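Local coordinates for protein pyridoxamine 5'-phosphate oxidase-related, FMN-binding (Mycobacterium smegmatis, PDB 3F7E) that probably acts as a coenzyme F420-dependent reductase of CH-CH bonds, with a fold related to the FMN-binding pyridoxamine 5'-phosphate oxidases, at residues A[20-25]-A[55-60]; A[43-48]-A[119-124]; A[61-66]-A[81-86]; A[77-82]-A[124-129]. One frame throughout, in Å; residues are numbered along the deposited sequence. Where two conformers were deposited one is given.

Contact 1 of 4, residues A[20-25]-A[55-60]; sequences LATVRP and RNIKAN
Thr22 OG1 accepts a hydrogen bond from the side-chain amide of Asn56, with ND2 3.0 Å away and a nearly straight N-H...O angle of 164°. The hydroxyl lies close to the plane of the amide, and the two side chains cross at about a right angle. In Thr22 the first torsion (chi1 55°) sets OG1 between the backbone N and the carbonyl carbon, while CG2 goes beside the backbone N and packs against CG2 of Ile57 at 3.6 Å. The other end of the Asn56 amide, OD1, faces the loop after the strand, 3.5 Å from Arg24 CA and close to Arg24 CG and Pro25 CD; its hydrogen bond comes from Gln52 NE2, one helical turn earlier, which fixes which way round the amide sits. Helix 55-59 thus rests on the end of strand 20-23, their axes 7.5 Å apart at 61°, with no direct backbone hydrogen bond between them.

Three waters make up for that. One accepts from Val23 N and donates to Asn60 O; a second donates to both Val23 O, at 2.7 Å, and Asn56 O; the third joins Arg24 O to Asn60 ND2. Asn60 OD1 turns instead to Ala62 N, where strand 62-68 starts. Farther out, Pro25 CG meets Ala59 CB at 4.3 Å in a loose apolar contact. The backbone groups of Val23, at the last residue of the strand, are therefore satisfied by water, and the helix is joined to the strand end by one buried amide-hydroxyl bond, methyl packing of Thr22 on Ile57 and a hydrated seam.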
loop_
_atom_site.group_PDB
_atom_site.type_symbol
_atom_site.label_atom_id
_atom_site.label_comp_id
_atom_site.label_asym_id
_atom_site.label_seq_id
_atom_site.Cartn_x
_atom_site.Cartn_y
_atom_site.Cartn_z
ATOM N N LEU A 20 2.724 0.310 3.646
ATOM C CA LEU A 20 3.655 1.435 3.827
ATOM C C LEU A 20 4.522 1.594 2.594
ATOM O O LEU A 20 5.240 0.669 2.217
ATOM C CB LEU A 20 4.534 1.207 5.081
ATOM C CG LEU A 20 5.488 2.367 5.369
ATOM C CD1 LEU A 20 4.711 3.631 5.825
ATOM C CD2 LEU A 20 6.476 1.956 6.450
ATOM N N ALA A 21 4.423 2.777 1.986
ATOM C CA ALA A 21 5.179 3.116 0.776
ATOM C C ALA A 21 6.346 4.016 1.100
ATOM O O ALA A 21 6.223 4.989 1.878
ATOM C CB ALA A 21 4.271 3.821 -0.231
ATOM N N THR A 22 7.468 3.724 0.475
ATOM C CA THR A 22 8.690 4.496 0.574
ATOM C C THR A 22 9.179 4.727 -0.866
ATOM O O THR A 22 8.659 4.148 -1.798
ATOM C CB THR A 22 9.760 3.751 1.401
ATOM O OG1 THR A 22 9.999 2.445 0.847
ATOM C CG2 THR A 22 9.384 3.665 2.891
ATOM N N VAL A 23 10.191 5.573 -1.032
ATOM C CA VAL A 23 10.726 5.833 -2.365
ATOM C C VAL A 23 12.198 5.464 -2.347
ATOM O O VAL A 23 12.929 5.841 -1.418
ATOM C CB VAL A 23 10.533 7.322 -2.807
ATOM C CG1 VAL A 23 10.901 7.497 -4.248
ATOM C CG2 VAL A 23 9.111 7.770 -2.622
ATOM N N ARG A 24 12.616 4.742 -3.388
ATOM C CA ARG A 24 14.028 4.420 -3.546
ATOM C C ARG A 24 14.842 5.648 -4.010
ATOM O O ARG A 24 14.306 6.588 -4.565
ATOM C CB ARG A 24 14.179 3.304 -4.567
ATOM C CG ARG A 24 13.455 2.023 -4.188
ATOM C CD ARG A 24 13.525 0.946 -5.282
ATOM N NE ARG A 24 13.018 -0.329 -4.778
ATOM C CZ ARG A 24 13.780 -1.382 -4.474
ATOM N NH1 ARG A 24 15.102 -1.330 -4.626
ATOM N NH2 ARG A 24 13.217 -2.492 -4.009
ATOM N N PRO A 25 16.171 5.644 -3.785
ATOM C CA PRO A 25 17.023 6.715 -4.307
ATOM C C PRO A 25 16.894 6.961 -5.808
ATOM O O PRO A 25 17.124 8.087 -6.246
ATOM C CB PRO A 25 18.440 6.242 -3.950
ATOM C CG PRO A 25 18.234 5.465 -2.684
ATOM C CD PRO A 25 16.940 4.699 -2.959
ATOM N N ARG A 55 17.042 1.500 3.925
ATOM C CA ARG A 55 17.864 2.382 3.100
ATOM C C ARG A 55 17.046 3.477 2.419
ATOM O O ARG A 55 17.489 4.618 2.314
ATOM C CB ARG A 55 18.648 1.578 2.073
ATOM C CG ARG A 55 19.632 0.653 2.712
ATOM C CD ARG A 55 20.574 -0.027 1.706
ATOM N NE ARG A 55 19.931 -1.032 0.853
ATOM C CZ ARG A 55 19.747 -2.316 1.176
ATOM N NH1 ARG A 55 19.192 -3.139 0.293
ATOM N NH2 ARG A 55 20.124 -2.789 2.364
ATOM N N ASN A 56 15.823 3.138 2.001
ATOM C CA ASN A 56 14.967 4.138 1.358
ATOM C C ASN A 56 14.720 5.308 2.316
ATOM O O ASN A 56 14.845 6.495 1.939
ATOM C CB ASN A 56 13.612 3.547 0.954
ATOM C CG ASN A 56 13.713 2.527 -0.159
ATOM O OD1 ASN A 56 14.750 2.401 -0.817
ATOM N ND2 ASN A 56 12.618 1.813 -0.379
ATOM N N ILE A 57 14.351 5.003 3.557
ATOM C CA ILE A 57 13.961 6.047 4.513
ATOM C C ILE A 57 15.172 6.845 4.998
ATOM O O ILE A 57 15.014 8.025 5.310
ATOM C CB ILE A 57 13.096 5.492 5.673
ATOM C CG1 ILE A 57 13.772 4.413 6.447
ATOM C CG2 ILE A 57 11.771 4.981 5.168
ATOM C CD1 ILE A 57 13.159 4.211 7.849
ATOM N N LYS A 58 16.355 6.229 5.024
ATOM C CA LYS A 58 17.556 6.979 5.369
ATOM C C LYS A 58 17.860 8.046 4.326
ATOM O O LYS A 58 18.390 9.109 4.673
ATOM C CB LYS A 58 18.770 6.067 5.560
ATOM C CG LYS A 58 18.635 5.099 6.730
ATOM C CD LYS A 58 18.520 5.816 8.072
ATOM C CE LYS A 58 19.830 6.458 8.444
ATOM N NZ LYS A 58 20.851 5.404 8.740
ATOM N N ALA A 59 17.522 7.796 3.051
ATOM C CA ALA A 59 17.776 8.779 1.981
ATOM C C ALA A 59 16.591 9.708 1.699
ATOM O O ALA A 59 16.793 10.826 1.209
ATOM C CB ALA A 59 18.218 8.062 0.707
ATOM N N ASN A 60 15.371 9.271 2.027
ATOM C CA ASN A 60 14.187 10.074 1.781
ATOM C C ASN A 60 13.210 9.720 2.898
ATOM O O ASN A 60 12.636 8.651 2.887
ATOM C CB ASN A 60 13.589 9.748 0.415
ATOM C CG ASN A 60 12.392 10.595 0.092
ATOM O OD1 ASN A 60 11.743 11.169 0.978
ATOM N ND2 ASN A 60 12.077 10.681 -1.205
HETATM O O HOH W 1 10.816 7.028 1.419
HETATM O O HOH W 2 15.328 6.887 -0.827
HETATM O O HOH W 3 13.766 9.408 -3.335
#

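Contact 2 of 4, residues A[43-48]-A[119-124]; sequences LRFTHT and IVVRPT
Strands 43-48 and 119-124 pair as antiparallel neighbours in the main sheet, a buried contact near the centre of the chain. Four backbone hydrogen bonds join them: Leu43 and Val121 exchange one pair, the shorter being Val121 N to Leu43 O at 2.8 Å, and Phe45 and Ile119 exchange the other, with Ile119 N to Phe45 O at 2.9 Å. Between these lies the non-hydrogen-bonded pair Arg44 and Val120, where Arg44 CA comes to 3.2 Å from Ile119 O in a CA-H...O contact.

Leu43, Phe45, Val121 and Ile119 share one face. There Val121 CG2 meets the edge of the Phe45 ring at CE1, 3.8 Å away. Ile119 sends CG1 beside its backbone N (chi1 -55°), over one face of the His47 imidazole and 3.2 Å from ND1; the two side chains cross at about a right angle. ND1 is buried here with no hydrogen-bonding partner in the model. On the other face Arg44 and Val120 lie side by side, and Arg44 NH1 continues to a salt bridge with Asp39.

Helix 93-101 packs against the Arg44 side, Phe94 on Arg44 and Tyr95 and Leu98 on Thr46. On the opposite face Phe36 packs on Leu43 and Phe45, while strand 76-88 flanks 119-124 along its other edge.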
loop_
_atom_site.group_PDB
_atom_site.type_symbol
_atom_site.label_atom_id
_atom_site.label_comp_id
_atom_site.label_asym_id
_atom_site.label_seq_id
_atom_site.Cartn_x
_atom_site.Cartn_y
_atom_site.Cartn_z
ATOM N N LEU A 43 2.930 7.039 14.224
ATOM C CA LEU A 43 2.915 5.620 13.823
ATOM C C LEU A 43 4.292 5.030 14.083
ATOM O O LEU A 43 5.311 5.697 13.858
ATOM C CB LEU A 43 2.629 5.505 12.315
ATOM C CG LEU A 43 1.206 5.913 11.897
ATOM C CD1 LEU A 43 1.147 6.255 10.392
ATOM C CD2 LEU A 43 0.178 4.830 12.269
ATOM N N ARG A 44 4.334 3.780 14.538
ATOM C CA ARG A 44 5.608 3.074 14.716
ATOM C C ARG A 44 5.573 1.736 13.974
ATOM O O ARG A 44 4.535 1.037 13.985
ATOM C CB ARG A 44 5.891 2.848 16.205
ATOM C CG ARG A 44 6.250 4.116 16.938
ATOM C CD ARG A 44 6.521 3.828 18.442
ATOM N NE ARG A 44 7.089 4.982 19.149
ATOM C CZ ARG A 44 6.358 5.950 19.690
ATOM N NH1 ARG A 44 5.031 5.898 19.651
ATOM N NH2 ARG A 44 6.959 6.975 20.268
ATOM N N PHE A 45 6.716 1.401 13.364
ATOM C CA PHE A 45 6.905 0.168 12.593
ATOM C C PHE A 45 8.170 -0.542 13.051
ATOM O O PHE A 45 9.090 0.099 13.543
ATOM C CB PHE A 45 7.064 0.489 11.096
ATOM C CG PHE A 45 5.946 1.328 10.536
ATOM C CD1 PHE A 45 5.973 2.740 10.614
ATOM C CD2 PHE A 45 4.849 0.715 9.946
ATOM C CE1 PHE A 45 4.931 3.495 10.099
ATOM C CE2 PHE A 45 3.814 1.460 9.433
ATOM C CZ PHE A 45 3.844 2.852 9.514
ATOM N N THR A 46 8.225 -1.864 12.831
ATOM C CA THR A 46 9.433 -2.622 13.068
ATOM C C THR A 46 10.121 -2.856 11.721
ATOM O O THR A 46 9.488 -3.245 10.745
ATOM C CB THR A 46 9.167 -3.965 13.805
ATOM O OG1 THR A 46 10.397 -4.674 13.968
ATOM C CG2 THR A 46 8.166 -4.872 13.058
ATOM N N HIS A 47 11.426 -2.573 11.680
ATOM C CA HIS A 47 12.258 -2.760 10.465
ATOM C C HIS A 47 13.598 -3.341 10.931
ATOM O O HIS A 47 13.948 -3.309 12.114
ATOM C CB HIS A 47 12.592 -1.404 9.760
ATOM C CG HIS A 47 11.489 -0.795 8.922
ATOM N ND1 HIS A 47 10.267 -0.386 9.426
ATOM C CD2 HIS A 47 11.465 -0.482 7.603
ATOM C CE1 HIS A 47 9.538 0.133 8.449
ATOM N NE2 HIS A 47 10.245 0.093 7.333
ATOM N N THR A 48 14.389 -3.832 9.987
ATOM C CA THR A 48 15.812 -4.021 10.277
ATOM C C THR A 48 16.650 -3.025 9.476
ATOM O O THR A 48 16.212 -2.450 8.469
ATOM C CB THR A 48 16.341 -5.432 10.022
ATOM O OG1 THR A 48 16.627 -5.528 8.634
ATOM C CG2 THR A 48 15.360 -6.510 10.507
ATOM N N ILE A 119 10.797 2.423 13.670
ATOM C CA ILE A 119 10.683 3.581 12.760
ATOM C C ILE A 119 9.491 4.418 13.205
ATOM O O ILE A 119 8.385 3.878 13.311
ATOM C CB ILE A 119 10.470 3.123 11.287
ATOM C CG1 ILE A 119 11.562 2.152 10.827
ATOM C CG2 ILE A 119 10.322 4.320 10.358
ATOM C CD1 ILE A 119 12.904 2.741 10.712
ATOM N N VAL A 120 9.717 5.706 13.482
ATOM C CA VAL A 120 8.685 6.582 14.048
ATOM C C VAL A 120 8.281 7.614 12.999
ATOM O O VAL A 120 9.140 8.371 12.523
ATOM C CB VAL A 120 9.221 7.311 15.313
ATOM C CG1 VAL A 120 8.112 8.103 15.933
ATOM C CG2 VAL A 120 9.804 6.289 16.283
ATOM N N VAL A 121 6.999 7.622 12.626
ATOM C CA VAL A 121 6.489 8.466 11.550
ATOM C C VAL A 121 5.441 9.440 12.097
ATOM O O VAL A 121 4.472 9.033 12.748
ATOM C CB VAL A 121 5.825 7.599 10.448
ATOM C CG1 VAL A 121 5.048 8.449 9.438
ATOM C CG2 VAL A 121 6.875 6.732 9.762
ATOM N N ARG A 122 5.649 10.725 11.826
ATOM C CA ARG A 122 4.697 11.767 12.190
ATOM C C ARG A 122 3.861 12.131 10.969
ATOM O O ARG A 122 4.405 12.533 9.948
ATOM C CB ARG A 122 5.404 12.998 12.725
ATOM C CG ARG A 122 4.391 14.074 13.180
ATOM C CD ARG A 122 5.032 15.152 14.004
ATOM N NE ARG A 122 5.697 14.581 15.168
ATOM C CZ ARG A 122 5.110 14.389 16.347
ATOM N NH1 ARG A 122 3.842 14.773 16.548
ATOM N NH2 ARG A 122 5.807 13.849 17.337
ATOM N N PRO A 123 2.527 11.963 11.050
ATOM C CA PRO A 123 1.675 12.320 9.927
ATOM C C PRO A 123 1.788 13.774 9.494
ATOM O O PRO A 123 1.876 14.688 10.343
ATOM C CB PRO A 123 0.258 11.997 10.430
ATOM C CG PRO A 123 0.471 10.905 11.443
ATOM C CD PRO A 123 1.732 11.366 12.144
ATOM N N THR A 124 1.724 13.971 8.174
ATOM C CA THR A 124 1.649 15.301 7.552
ATOM C C THR A 124 0.322 15.516 6.836
ATOM O O THR A 124 -0.047 16.656 6.579
ATOM C CB THR A 124 2.787 15.509 6.538
ATOM O OG1 THR A 124 2.728 14.445 5.593
ATOM C CG2 THR A 124 4.154 15.561 7.220
#

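Contact 3 of 4, residues A[61-66]-A[81-86]; sequences PAVAMS and GLVEDI
Pro61 O receives the backbone N-H of Val83 at 2.8 Å, along an almost straight N-H...O line of 171°. Two further bonds link Val63 and Gly81, each 3.0 Å: Val63 N to Gly81 O and Gly81 N to Val63 O. All three donors are tilted out of the acceptor's carbonyl plane, by 34° in the case of Gly81 N, in keeping with the strong twist between strands 62-66 and 81-86, whose axes run at 121°. Between the bonded pairs, Ala62 and Leu82 face each other without hydrogen bonds.

The side chains fill in around this ladder. Leu82 reaches toward the neighbouring strand with CD2, 3.8 Å from Ala62 CA and near Ala62 CB, on the face that both residues share. On the reverse face Val63 CG1 meets Val83 CG2 at 4.0 Å, the two side chains crossing at about a right angle. Val83 CG2 lies beside its own backbone N, with CG1 anti to that N, and there it also approaches Pro61 O. The proline ring covers the start of the pairing, its CB 4.2 Å from Val83 CB.

Outside this shell, Val63 packs on Leu20 and Thr22, and Ala64 bonds through its backbone to Ala21. Beyond Val83, Glu84 and Asp85 both oppose Val120 in a classic beta bulge, and Glu84 forms a salt bridge with Arg122. The contact belongs to the hairpin of strands 62-68 and 76-88: Ile57 of helix 52-59 packs on Val63 and Val83, strand 116-127 adds Val121 to the same cluster, strand 18-23 flanks 62-68, and Thr28 of the second subunit packs on Ala62.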
loop_
_atom_site.group_PDB
_atom_site.type_symbol
_atom_site.label_atom_id
_atom_site.label_comp_id
_atom_site.label_asym_id
_atom_site.label_seq_id
_atom_site.Cartn_x
_atom_site.Cartn_y
_atom_site.Cartn_z
ATOM N N PRO A 61 13.024 10.607 3.879
ATOM C CA PRO A 61 12.185 10.272 5.045
ATOM C C PRO A 61 10.674 10.310 4.784
ATOM O O PRO A 61 9.896 10.020 5.700
ATOM C CB PRO A 61 12.598 11.326 6.081
ATOM C CG PRO A 61 12.958 12.489 5.254
ATOM C CD PRO A 61 13.640 11.936 4.030
ATOM N N ALA A 62 10.247 10.670 3.579
ATOM C CA ALA A 62 8.819 10.790 3.307
ATOM C C ALA A 62 8.206 9.428 3.015
ATOM O O ALA A 62 8.706 8.675 2.169
ATOM C CB ALA A 62 8.560 11.751 2.169
ATOM N N VAL A 63 7.098 9.130 3.677
ATOM C CA VAL A 63 6.421 7.857 3.545
ATOM C C VAL A 63 4.907 8.074 3.395
ATOM O O VAL A 63 4.385 9.179 3.619
ATOM C CB VAL A 63 6.696 6.923 4.753
ATOM C CG1 VAL A 63 8.178 6.700 4.905
ATOM C CG2 VAL A 63 6.052 7.439 6.062
ATOM N N ALA A 64 4.194 7.006 3.045
ATOM C CA ALA A 64 2.733 7.048 2.999
ATOM C C ALA A 64 2.215 5.674 3.401
ATOM O O ALA A 64 2.823 4.678 3.065
ATOM C CB ALA A 64 2.237 7.429 1.597
HETATM N N MSE A 65 1.081 5.618 4.099
HETATM C CA MSE A 65 0.504 4.326 4.528
HETATM C C MSE A 65 -0.973 4.304 4.185
HETATM O O MSE A 65 -1.718 5.265 4.427
HETATM C CB MSE A 65 0.656 4.119 6.045
HETATM C CG MSE A 65 0.274 2.722 6.490
HETATM SE SE MSE A 65 0.339 2.455 8.409
HETATM C CE MSE A 65 -1.364 3.271 8.856
ATOM N N SER A 66 -1.400 3.186 3.612
ATOM C CA SER A 66 -2.793 2.919 3.249
ATOM C C SER A 66 -3.344 1.798 4.123
ATOM O O SER A 66 -2.785 0.696 4.200
ATOM C CB SER A 66 -2.840 2.499 1.767
ATOM O OG SER A 66 -4.114 1.962 1.436
ATOM N N GLY A 81 3.374 11.052 5.705
ATOM C CA GLY A 81 4.102 11.548 6.874
ATOM C C GLY A 81 5.594 11.496 6.644
ATOM O O GLY A 81 6.069 11.184 5.539
ATOM N N LEU A 82 6.325 11.836 7.698
ATOM C CA LEU A 82 7.779 11.857 7.671
ATOM C C LEU A 82 8.345 10.998 8.783
ATOM O O LEU A 82 7.864 11.052 9.942
ATOM C CB LEU A 82 8.282 13.296 7.857
ATOM C CG LEU A 82 7.979 14.286 6.723
ATOM C CD1 LEU A 82 8.259 15.711 7.143
ATOM C CD2 LEU A 82 8.754 13.960 5.455
ATOM N N VAL A 83 9.385 10.218 8.468
ATOM C CA VAL A 83 10.126 9.521 9.515
ATOM C C VAL A 83 10.863 10.573 10.330
ATOM O O VAL A 83 11.677 11.355 9.796
ATOM C CB VAL A 83 11.130 8.518 8.910
ATOM C CG1 VAL A 83 12.021 7.921 10.002
ATOM C CG2 VAL A 83 10.376 7.439 8.135
ATOM N N GLU A 84 10.572 10.606 11.631
ATOM C CA GLU A 84 11.242 11.574 12.503
ATOM C C GLU A 84 12.189 10.948 13.521
ATOM O O GLU A 84 12.954 11.654 14.165
ATOM C CB GLU A 84 10.226 12.466 13.202
ATOM C CG GLU A 84 9.335 11.753 14.148
ATOM C CD GLU A 84 8.456 12.715 14.994
ATOM O OE1 GLU A 84 7.939 12.282 16.042
ATOM O OE2 GLU A 84 8.301 13.903 14.630
ATOM N N ASP A 85 12.118 9.629 13.692
ATOM C CA ASP A 85 13.094 8.965 14.570
ATOM C C ASP A 85 13.275 7.519 14.132
ATOM O O ASP A 85 12.350 6.929 13.560
ATOM C CB ASP A 85 12.655 9.048 16.048
ATOM C CG ASP A 85 13.822 8.989 17.024
ATOM O OD1 ASP A 85 14.986 8.840 16.574
ATOM O OD2 ASP A 85 13.558 9.088 18.247
ATOM N N ILE A 86 14.443 6.951 14.466
ATOM C CA ILE A 86 14.745 5.538 14.261
ATOM C C ILE A 86 15.456 5.112 15.551
ATOM O O ILE A 86 16.525 5.643 15.884
ATOM C CB ILE A 86 15.632 5.301 13.031
ATOM C CG1 ILE A 86 14.951 5.842 11.769
ATOM C CG2 ILE A 86 15.971 3.810 12.954
ATOM C CD1 ILE A 86 15.835 5.756 10.523
#

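Contact 4 of 4, residues A[77-82]-A[124-129]; sequences LEVRGL and TAFSKQ
Backbone hydrogen bonds pair Glu78 with Ser127 and Arg80 with Ala125 in an antiparallel ladder. Glu78 N reaches Ser127 O at 2.8 Å, and Ser127 N returns to Glu78 O. The ladder is disturbed at its other end, where Arg80 O accepts two N-H groups from the same face of its carbonyl plane: Thr124 N at 2.7 Å and Ala125 N at 3.3 Å, the latter 43° above the plane. Thr124 and Ala125 both oppose Arg80, a classic beta bulge. Beside the bulge, Thr124 CG2 and Leu82 CG come to 4.1 Å, the side chains crossing at about a right angle.

Apolar packing gathers on the face of Val79 and Phe126, which lie side by side and point the same way. Both Val79 methyls touch the ring at CE2, CG1 at 3.8 Å, and Leu77 CD2 approaches CD2 of the ring at 4.1 Å.

Polar side chains occupy the reverse face. Glu78 OE1 and Ser127 OG share a water, 2.6 Å from OE1. The Arg80 chain is bent at chi3 (57°), which places NE; NH2 lies 3.6 Å from Ala125 CB. Its NH1 lies close to Arg24 NH2 of the second subunit, a proximity of like charges that would probably be costly without screening. A further water links Thr124 OG1 with Gly81 O through a weak bond to the latter. The chemistry therefore divides by face: an apolar side, where Val2, Val4 and Pro5 pack on Phe126 and helix 9-13 on Leu77, and a charged, hydrated side that meets the second subunit.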
loop_
_atom_site.group_PDB
_atom_site.type_symbol
_atom_site.label_atom_id
_atom_site.label_comp_id
_atom_site.label_asym_id
_atom_site.label_seq_id
_atom_site.Cartn_x
_atom_site.Cartn_y
_atom_site.Cartn_z
ATOM N N LEU A 77 -8.254 4.833 5.011
ATOM C CA LEU A 77 -7.507 6.024 5.507
ATOM C C LEU A 77 -6.129 5.925 4.888
ATOM O O LEU A 77 -5.448 4.895 5.012
ATOM C CB LEU A 77 -7.424 6.106 7.031
ATOM C CG LEU A 77 -6.780 7.368 7.602
ATOM C CD1 LEU A 77 -7.628 8.601 7.267
ATOM C CD2 LEU A 77 -6.639 7.275 9.102
ATOM N N GLU A 78 -5.729 7.036 4.258
ATOM C CA GLU A 78 -4.395 7.207 3.681
ATOM C C GLU A 78 -3.648 8.237 4.504
ATOM O O GLU A 78 -4.133 9.361 4.670
ATOM C CB GLU A 78 -4.506 7.686 2.224
ATOM C CG GLU A 78 -5.257 6.718 1.330
ATOM C CD GLU A 78 -5.729 7.336 0.053
ATOM O OE1 GLU A 78 -5.334 8.486 -0.225
ATOM O OE2 GLU A 78 -6.503 6.679 -0.694
ATOM N N VAL A 79 -2.473 7.861 5.020
ATOM C CA VAL A 79 -1.674 8.735 5.889
ATOM C C VAL A 79 -0.340 9.050 5.229
ATOM O O VAL A 79 0.450 8.156 5.038
ATOM C CB VAL A 79 -1.365 8.056 7.255
ATOM C CG1 VAL A 79 -0.665 9.038 8.231
ATOM C CG2 VAL A 79 -2.653 7.482 7.910
ATOM N N ARG A 80 -0.056 10.304 4.908
ATOM C CA ARG A 80 1.306 10.672 4.458
ATOM C C ARG A 80 2.059 11.212 5.670
ATOM O O ARG A 80 1.437 11.752 6.595
ATOM C CB ARG A 80 1.244 11.683 3.320
ATOM C CG ARG A 80 0.695 11.074 2.027
ATOM C CD ARG A 80 0.000 12.113 1.162
ATOM N NE ARG A 80 0.910 13.201 0.850
ATOM C CZ ARG A 80 0.528 14.467 0.671
ATOM N NH1 ARG A 80 1.452 15.391 0.421
ATOM N NH2 ARG A 80 -0.772 14.829 0.761
ATOM N N GLY A 81 3.374 11.052 5.705
ATOM C CA GLY A 81 4.102 11.548 6.874
ATOM C C GLY A 81 5.594 11.496 6.644
ATOM O O GLY A 81 6.069 11.184 5.539
ATOM N N LEU A 82 6.325 11.836 7.698
ATOM C CA LEU A 82 7.779 11.857 7.671
ATOM C C LEU A 82 8.345 10.998 8.783
ATOM O O LEU A 82 7.864 11.052 9.942
ATOM C CB LEU A 82 8.282 13.296 7.857
ATOM C CG LEU A 82 7.979 14.286 6.723
ATOM C CD1 LEU A 82 8.259 15.711 7.143
ATOM C CD2 LEU A 82 8.754 13.960 5.455
ATOM N N THR A 124 1.724 13.971 8.174
ATOM C CA THR A 124 1.649 15.301 7.552
ATOM C C THR A 124 0.322 15.516 6.836
ATOM O O THR A 124 -0.047 16.656 6.579
ATOM C CB THR A 124 2.787 15.509 6.538
ATOM O OG1 THR A 124 2.728 14.445 5.593
ATOM C CG2 THR A 124 4.154 15.561 7.220
ATOM N N ALA A 125 -0.412 14.443 6.531
ATOM C CA ALA A 125 -1.675 14.561 5.799
ATOM C C ALA A 125 -2.485 13.275 5.960
ATOM O O ALA A 125 -1.925 12.186 6.103
ATOM C CB ALA A 125 -1.437 14.847 4.297
ATOM N N PHE A 126 -3.804 13.442 5.911
ATOM C CA PHE A 126 -4.757 12.342 5.903
ATOM C C PHE A 126 -5.750 12.514 4.762
ATOM O O PHE A 126 -6.185 13.626 4.472
ATOM C CB PHE A 126 -5.566 12.305 7.202
ATOM C CG PHE A 126 -4.747 12.068 8.424
ATOM C CD1 PHE A 126 -4.254 13.130 9.172
ATOM C CD2 PHE A 126 -4.459 10.765 8.832
ATOM C CE1 PHE A 126 -3.515 12.908 10.319
ATOM C CE2 PHE A 126 -3.693 10.526 9.994
ATOM C CZ PHE A 126 -3.229 11.617 10.735
ATOM N N SER A 127 -6.169 11.394 4.166
ATOM C CA SER A 127 -7.272 11.409 3.208
ATOM C C SER A 127 -8.112 10.150 3.361
ATOM O O SER A 127 -7.587 9.060 3.507
ATOM C CB SER A 127 -6.767 11.466 1.759
ATOM O OG SER A 127 -7.876 11.524 0.871
ATOM N N LYS A 128 -9.429 10.333 3.318
ATOM C CA LYS A 128 -10.371 9.216 3.400
ATOM C C LYS A 128 -11.436 9.292 2.285
ATOM O O LYS A 128 -12.491 8.632 2.350
ATOM C CB LYS A 128 -10.999 9.078 4.804
ATOM C CG LYS A 128 -11.557 10.367 5.471
ATOM C CD LYS A 128 -12.812 10.876 4.784
ATOM C CE LYS A 128 -13.319 12.145 5.459
ATOM N NZ LYS A 128 -14.507 12.757 4.757
ATOM N N GLN A 129 -11.152 10.093 1.261
ATOM C CA GLN A 129 -12.024 10.202 0.083
ATOM C C GLN A 129 -11.249 10.494 -1.202
ATOM O O GLN A 129 -10.066 10.828 -1.172
ATOM C CB GLN A 129 -13.118 11.251 0.297
ATOM C CG GLN A 129 -12.624 12.690 0.424
ATOM C CD GLN A 129 -13.706 13.639 0.909
ATOM O OE1 GLN A 129 -13.633 14.849 0.685
ATOM N NE2 GLN A 129 -14.714 13.096 1.578
HETATM O O HOH W 4 -6.917 10.283 -1.359
HETATM O O HOH W 5 -8.508 7.923 -2.139
HETATM O O HOH W 6 5.008 13.779 4.137
#

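From the N terminus, strand 18-23 first meets helix 52-59 in contact 1, closing a loop that contains strand 43-48. That strand pairs only much later with 119-124 in contact 2, so contacts 1 and 2 cross; they touch through Ile57 and Ile119. Contact 3 follows contact 1 in series and closes the hairpin of 62-68 and 76-88 within the span of contact 2. Contact 4 starts on the strand where contact 3 ends and crosses contact 2, sharing Thr124 with it. Contacts 2, 3 and 4 join strands 62-68, 76-88, 116-127 and 43-48 of the sheet, while contact 1 sets helix 52-59 against strand 18-23, the neighbour of 62-68. Contacts 1, 3 and 4 also meet the second subunit.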